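Alp7A (Bacillus subtilis, PDB 5EC0) binds adenine nucleotide as a bacterial actin-like protein and probably polymerises into filaments that segregate the plasmid encoding it. Local coordinates at residues D117-I131 with K166-E180. Numbering follows the deposited sequence.
Sequences DNEVTIEYFQTMLPI and KELTIKVEDAACRIE
The edge of the Tyr124 ring meets Asp174, whose OD2 lies in the ring plane 3.7 Å from CD1, and at the hydroxyl end Arg178 NH2 makes a weak, bent bond to OH. The guanidinium group of Arg178 also works through its edge: NE and NH2 together grip Gln126 OE1, at 2.7 Å from NE, with the oxygen close to the guanidinium plane. A bend in the Arg178 chain at chi2 (-55°) brings the guanidinium edge to Gln126 OE1 for this side-on grip, while Asn7 takes Gln126 NE2. A leucine in place of Arg178 would probably leave the buried Gln126 OE1 without these two guanidinium donors and the amide less firmly fixed in rotation. Helix 364-386 packs over this face, touching Tyr124, Gln126, Met128 and Arg178. Between the faces runs a parallel pairing of strands 119-129 and 166-179 in the actin-like fold; the pairing turns a corner at Glu123, where the Glu123 and Glu173 side chains lie alongside each other, pointing the same way, and Lys380 forms a salt bridge with Glu123. On the other face Ile122 CD1 touches both Ile170 CG2 (3.9 Å) and Val172 CG2, which lie on one side of it, and Phe125 CB rests on Val172 CG1 at 3.7 Å. The Phe125 ring, with CG anti to the backbone N (chi1 176°), leads away to Phe151 and Phe101. Farther along, Cys177 SG touches Leu129 CG. At the start of the pair Lys171 NZ meets Glu119 OE1 from above the carboxylate plane in a 3.2 Å salt bridge, and Lys166 NZ donates to Asp117 O at 2.8 Å. At the nucleotide end Glu180 lays its CG against Met128 SD (3.7 Å); its carboxylate lies beside Pro130, its side chain comes within about 4 Å of the bound magnesium ion, and one water bridges OE2 to Met128 O.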
loop_
_atom_site.group_PDB
_atom_site.type_symbol
_atom_site.label_atom_id
_atom_site.label_comp_id
_atom_site.label_asym_id
_atom_site.label_seq_id
_atom_site.Cartn_x
_atom_site.Cartn_y
_atom_site.Cartn_z
ATOM N N ASP A 117 6.977 11.560 26.848
ATOM C CA ASP A 117 7.672 12.125 25.686
ATOM C C ASP A 117 6.658 12.685 24.686
ATOM O O ASP A 117 5.895 11.929 24.098
ATOM C CB ASP A 117 8.556 11.057 25.025
ATOM C CG ASP A 117 9.436 11.615 23.920
ATOM O OD1 ASP A 117 9.458 12.848 23.724
ATOM O OD2 ASP A 117 10.110 10.808 23.245
ATOM N N ASN A 118 6.635 13.999 24.497
ATOM C CA ASN A 118 5.635 14.608 23.617
ATOM C C ASN A 118 6.174 15.055 22.258
ATOM O O ASN A 118 5.532 15.845 21.564
ATOM C CB ASN A 118 4.985 15.806 24.309
ATOM C CG ASN A 118 4.221 15.410 25.563
ATOM O OD1 ASN A 118 3.507 14.413 25.575
ATOM N ND2 ASN A 118 4.381 16.187 26.627
ATOM N N GLU A 119 7.340 14.546 21.870
ATOM C CA GLU A 119 7.969 15.003 20.637
ATOM C C GLU A 119 8.563 13.851 19.849
ATOM O O GLU A 119 9.211 12.972 20.418
ATOM C CB GLU A 119 9.061 16.039 20.937
ATOM C CG GLU A 119 9.168 17.141 19.878
ATOM C CD GLU A 119 10.486 17.893 19.929
ATOM O OE1 GLU A 119 10.481 19.092 20.295
ATOM O OE2 GLU A 119 11.523 17.283 19.588
ATOM N N VAL A 120 8.335 13.870 18.536
ATOM C CA VAL A 120 8.921 12.896 17.624
ATOM C C VAL A 120 9.671 13.612 16.509
ATOM O O VAL A 120 9.097 14.465 15.823
ATOM C CB VAL A 120 7.847 11.965 16.990
ATOM C CG1 VAL A 120 8.461 11.096 15.886
ATOM C CG2 VAL A 120 7.204 11.103 18.052
ATOM N N THR A 121 10.949 13.276 16.347
ATOM C CA THR A 121 11.719 13.680 15.176
ATOM C C THR A 121 11.881 12.516 14.177
ATOM O O THR A 121 12.199 11.391 14.555
ATOM C CB THR A 121 13.124 14.212 15.567
ATOM O OG1 THR A 121 13.733 13.312 16.501
ATOM C CG2 THR A 121 13.027 15.581 16.198
ATOM N N ILE A 122 11.639 12.799 12.900
ATOM C CA ILE A 122 11.818 11.833 11.826
ATOM C C ILE A 122 12.900 12.341 10.861
ATOM O O ILE A 122 12.737 13.399 10.237
ATOM C CB ILE A 122 10.505 11.594 11.039
ATOM C CG1 ILE A 122 9.420 11.033 11.958
ATOM C CG2 ILE A 122 10.742 10.664 9.851
ATOM C CD1 ILE A 122 8.028 11.194 11.400
ATOM N N GLU A 123 14.005 11.607 10.750
ATOM C CA GLU A 123 15.131 12.067 9.929
ATOM C C GLU A 123 14.779 12.021 8.453
ATOM O O GLU A 123 15.074 12.949 7.713
ATOM C CB GLU A 123 16.374 11.222 10.192
ATOM C CG GLU A 123 16.870 11.313 11.621
ATOM C CD GLU A 123 18.188 10.593 11.830
ATOM O OE1 GLU A 123 18.952 10.446 10.853
ATOM O OE2 GLU A 123 18.458 10.176 12.971
ATOM N N TYR A 124 14.112 10.944 8.047
ATOM C CA TYR A 124 13.831 10.703 6.644
ATOM C C TYR A 124 12.447 10.078 6.460
ATOM O O TYR A 124 12.228 8.924 6.819
ATOM C CB TYR A 124 14.914 9.798 6.043
ATOM C CG TYR A 124 14.906 9.763 4.537
ATOM C CD1 TYR A 124 15.200 10.908 3.797
ATOM C CD2 TYR A 124 14.631 8.582 3.844
ATOM C CE1 TYR A 124 15.211 10.891 2.403
ATOM C CE2 TYR A 124 14.636 8.554 2.443
ATOM C CZ TYR A 124 14.923 9.711 1.732
ATOM O OH TYR A 124 14.935 9.690 0.360
ATOM N N PHE A 125 11.515 10.873 5.943
ATOM C CA PHE A 125 10.165 10.415 5.629
ATOM C C PHE A 125 10.094 10.156 4.140
ATOM O O PHE A 125 10.595 10.953 3.336
ATOM C CB PHE A 125 9.112 11.459 6.042
ATOM C CG PHE A 125 7.685 11.100 5.652
ATOM C CD1 PHE A 125 7.169 11.453 4.410
ATOM C CD2 PHE A 125 6.849 10.430 6.550
ATOM C CE1 PHE A 125 5.865 11.130 4.062
ATOM C CE2 PHE A 125 5.547 10.105 6.206
ATOM C CZ PHE A 125 5.054 10.450 4.974
ATOM N N GLN A 126 9.446 9.060 3.766
ATOM C CA GLN A 126 9.329 8.732 2.370
ATOM C C GLN A 126 7.947 8.149 2.094
ATOM O O GLN A 126 7.435 7.296 2.846
ATOM C CB GLN A 126 10.444 7.758 1.974
ATOM C CG GLN A 126 10.862 7.826 0.551
ATOM C CD GLN A 126 12.020 6.897 0.225
ATOM O OE1 GLN A 126 12.731 7.121 -0.752
ATOM N NE2 GLN A 126 12.202 5.840 1.028
ATOM N N THR A 127 7.330 8.640 1.033
ATOM C CA THR A 127 6.092 8.058 0.541
ATOM C C THR A 127 6.163 8.034 -0.995
ATOM O O THR A 127 7.267 8.040 -1.575
ATOM C CB THR A 127 4.837 8.818 1.079
ATOM O OG1 THR A 127 3.652 8.123 0.685
ATOM C CG2 THR A 127 4.773 10.287 0.598
ATOM N N MET A 128 5.017 7.972 -1.660
ATOM C CA MET A 128 5.007 7.865 -3.117
ATOM C C MET A 128 3.643 8.285 -3.651
ATOM O O MET A 128 2.708 8.469 -2.875
ATOM C CB MET A 128 5.364 6.432 -3.562
ATOM C CG MET A 128 4.759 5.360 -2.679
ATOM S SD MET A 128 5.312 3.662 -2.964
ATOM C CE MET A 128 4.581 2.869 -1.544
ATOM N N LEU A 129 3.538 8.452 -4.968
ATOM C CA LEU A 129 2.266 8.807 -5.611
ATOM C C LEU A 129 1.860 7.784 -6.675
ATOM O O LEU A 129 2.712 7.264 -7.394
ATOM C CB LEU A 129 2.349 10.189 -6.259
ATOM C CG LEU A 129 2.302 11.398 -5.327
ATOM C CD1 LEU A 129 2.329 12.660 -6.161
ATOM C CD2 LEU A 129 1.054 11.334 -4.459
ATOM N N PRO A 130 0.557 7.516 -6.793
ATOM C CA PRO A 130 0.046 6.595 -7.824
ATOM C C PRO A 130 0.193 7.160 -9.241
ATOM O O PRO A 130 0.109 8.372 -9.449
ATOM C CB PRO A 130 -1.436 6.422 -7.452
ATOM C CG PRO A 130 -1.809 7.695 -6.706
ATOM C CD PRO A 130 -0.522 8.129 -5.988
ATOM N N ILE A 131 0.405 6.272 -10.206
ATOM C CA ILE A 131 0.618 6.681 -11.586
ATOM C C ILE A 131 -0.596 7.403 -12.159
ATOM O O ILE A 131 -0.449 8.346 -12.948
ATOM C CB ILE A 131 1.017 5.461 -12.460
ATOM C CG1 ILE A 131 2.396 4.968 -12.027
ATOM C CG2 ILE A 131 1.041 5.807 -13.961
ATOM C CD1 ILE A 131 2.790 3.650 -12.629
ATOM N N LYS A 166 -2.479 13.317 24.702
ATOM C CA LYS A 166 -1.334 14.229 24.648
ATOM C C LYS A 166 -1.403 14.998 23.343
ATOM O O LYS A 166 -2.069 14.566 22.403
ATOM C CB LYS A 166 0.009 13.485 24.741
ATOM C CG LYS A 166 0.279 12.523 23.590
ATOM C CD LYS A 166 1.739 12.073 23.550
ATOM C CE LYS A 166 2.076 11.155 24.721
ATOM N NZ LYS A 166 3.500 10.717 24.706
ATOM N N GLU A 167 -0.714 16.130 23.289
ATOM C CA GLU A 167 -0.403 16.762 22.012
ATOM C C GLU A 167 1.042 16.447 21.613
ATOM O O GLU A 167 1.998 16.796 22.314
ATOM C CB GLU A 167 -0.616 18.276 22.061
ATOM C CG GLU A 167 -0.589 18.913 20.685
ATOM C CD GLU A 167 -0.925 20.393 20.713
ATOM O OE1 GLU A 167 -0.594 21.062 21.724
ATOM O OE2 GLU A 167 -1.525 20.880 19.724
ATOM N N LEU A 168 1.192 15.786 20.477
ATOM C CA LEU A 168 2.495 15.355 20.023
ATOM C C LEU A 168 3.000 16.321 18.960
ATOM O O LEU A 168 2.296 16.594 17.973
ATOM C CB LEU A 168 2.400 13.929 19.473
ATOM C CG LEU A 168 3.615 13.032 19.271
ATOM C CD1 LEU A 168 4.158 12.549 20.595
ATOM C CD2 LEU A 168 3.204 11.846 18.411
ATOM N N THR A 169 4.199 16.860 19.163
ATOM C CA THR A 169 4.864 17.594 18.082
ATOM C C THR A 169 5.707 16.626 17.255
ATOM O O THR A 169 6.525 15.883 17.802
ATOM C CB THR A 169 5.743 18.734 18.612
ATOM O OG1 THR A 169 4.943 19.613 19.398
ATOM C CG2 THR A 169 6.352 19.533 17.478
ATOM N N ILE A 170 5.491 16.634 15.942
ATOM C CA ILE A 170 6.204 15.754 15.015
ATOM C C ILE A 170 7.021 16.583 14.018
ATOM O O ILE A 170 6.459 17.370 13.248
ATOM C CB ILE A 170 5.219 14.821 14.239
ATOM C CG1 ILE A 170 4.472 13.906 15.212
ATOM C CG2 ILE A 170 5.936 13.999 13.196
ATOM C CD1 ILE A 170 3.171 13.345 14.639
ATOM N N LYS A 171 8.342 16.397 14.039
ATOM C CA LYS A 171 9.255 17.148 13.178
ATOM C C LYS A 171 9.897 16.265 12.130
ATOM O O LYS A 171 10.673 15.360 12.447
ATOM C CB LYS A 171 10.345 17.838 13.998
ATOM C CG LYS A 171 9.816 19.010 14.837
ATOM C CD LYS A 171 10.812 19.416 15.910
ATOM C CE LYS A 171 10.353 20.657 16.643
ATOM N NZ LYS A 171 11.204 20.929 17.835
ATOM N N VAL A 172 9.564 16.537 10.875
ATOM C CA VAL A 172 10.109 15.767 9.759
ATOM C C VAL A 172 11.246 16.552 9.138
ATOM O O VAL A 172 11.019 17.600 8.529
ATOM C CB VAL A 172 9.032 15.463 8.709
ATOM C CG1 VAL A 172 9.668 14.833 7.449
ATOM C CG2 VAL A 172 7.947 14.563 9.321
ATOM N N GLU A 173 12.466 16.055 9.330
ATOM C CA GLU A 173 13.673 16.764 8.921
ATOM C C GLU A 173 13.858 16.767 7.408
ATOM O O GLU A 173 14.194 17.790 6.818
ATOM C CB GLU A 173 14.903 16.143 9.586
ATOM C CG GLU A 173 14.814 16.054 11.116
ATOM C CD GLU A 173 16.126 15.630 11.760
ATOM O OE1 GLU A 173 17.062 15.232 11.026
ATOM O OE2 GLU A 173 16.225 15.708 13.002
ATOM N N ASP A 174 13.645 15.612 6.788
ATOM C CA ASP A 174 13.816 15.460 5.352
ATOM C C ASP A 174 12.724 14.554 4.799
ATOM O O ASP A 174 12.348 13.577 5.439
ATOM C CB ASP A 174 15.199 14.890 5.041
ATOM C CG ASP A 174 15.574 15.035 3.592
ATOM O OD1 ASP A 174 14.950 15.874 2.901
ATOM O OD2 ASP A 174 16.499 14.318 3.149
ATOM N N ALA A 175 12.224 14.865 3.606
ATOM C CA ALA A 175 11.137 14.084 3.030
ATOM C C ALA A 175 11.303 13.898 1.517
ATOM O O ALA A 175 11.852 14.756 0.847
ATOM C CB ALA A 175 9.793 14.745 3.346
ATOM N N ALA A 176 10.844 12.764 0.991
ATOM C CA ALA A 176 10.878 12.523 -0.448
ATOM C C ALA A 176 9.656 11.710 -0.895
ATOM O O ALA A 176 9.046 10.974 -0.112
ATOM C CB ALA A 176 12.180 11.822 -0.855
ATOM N N CYS A 177 9.294 11.864 -2.162
ATOM C CA CYS A 177 8.140 11.166 -2.721
ATOM C C CYS A 177 8.543 10.460 -4.019
ATOM O O CYS A 177 9.025 11.110 -4.941
ATOM C CB CYS A 177 6.999 12.135 -2.979
ATOM S SG CYS A 177 5.545 11.318 -3.620
ATOM N N ARG A 178 8.366 9.137 -4.061
ATOM C CA ARG A 178 8.731 8.324 -5.216
ATOM C C ARG A 178 7.501 8.023 -6.078
ATOM O O ARG A 178 6.433 8.571 -5.845
ATOM C CB ARG A 178 9.384 7.010 -4.764
ATOM C CG ARG A 178 10.515 7.182 -3.773
ATOM C CD ARG A 178 11.635 8.133 -4.263
ATOM N NE ARG A 178 12.636 8.235 -3.206
ATOM C CZ ARG A 178 13.897 8.613 -3.369
ATOM N NH1 ARG A 178 14.342 8.957 -4.565
ATOM N NH2 ARG A 178 14.710 8.646 -2.324
ATOM N N ILE A 179 7.660 7.160 -7.072
ATOM C CA ILE A 179 6.552 6.778 -7.945
ATOM C C ILE A 179 6.107 5.366 -7.621
ATOM O O ILE A 179 6.905 4.422 -7.763
ATOM C CB ILE A 179 6.940 6.840 -9.457
ATOM C CG1 ILE A 179 7.490 8.217 -9.815
ATOM C CG2 ILE A 179 5.731 6.507 -10.346
ATOM C CD1 ILE A 179 8.302 8.226 -11.114
ATOM N N GLU A 180 4.855 5.222 -7.184
ATOM C CA GLU A 180 4.254 3.895 -6.976
ATOM C C GLU A 180 4.452 2.981 -8.187
ATOM O O GLU A 180 4.500 3.456 -9.326
ATOM C CB GLU A 180 2.751 4.004 -6.684
ATOM C CG GLU A 180 2.397 4.052 -5.223
ATOM C CD GLU A 180 0.896 4.123 -4.978
ATOM O OE1 GLU A 180 0.148 3.293 -5.534
ATOM O OE2 GLU A 180 0.469 5.024 -4.230
HETATM O O HOH W 1 1.492 5.937 -1.525
#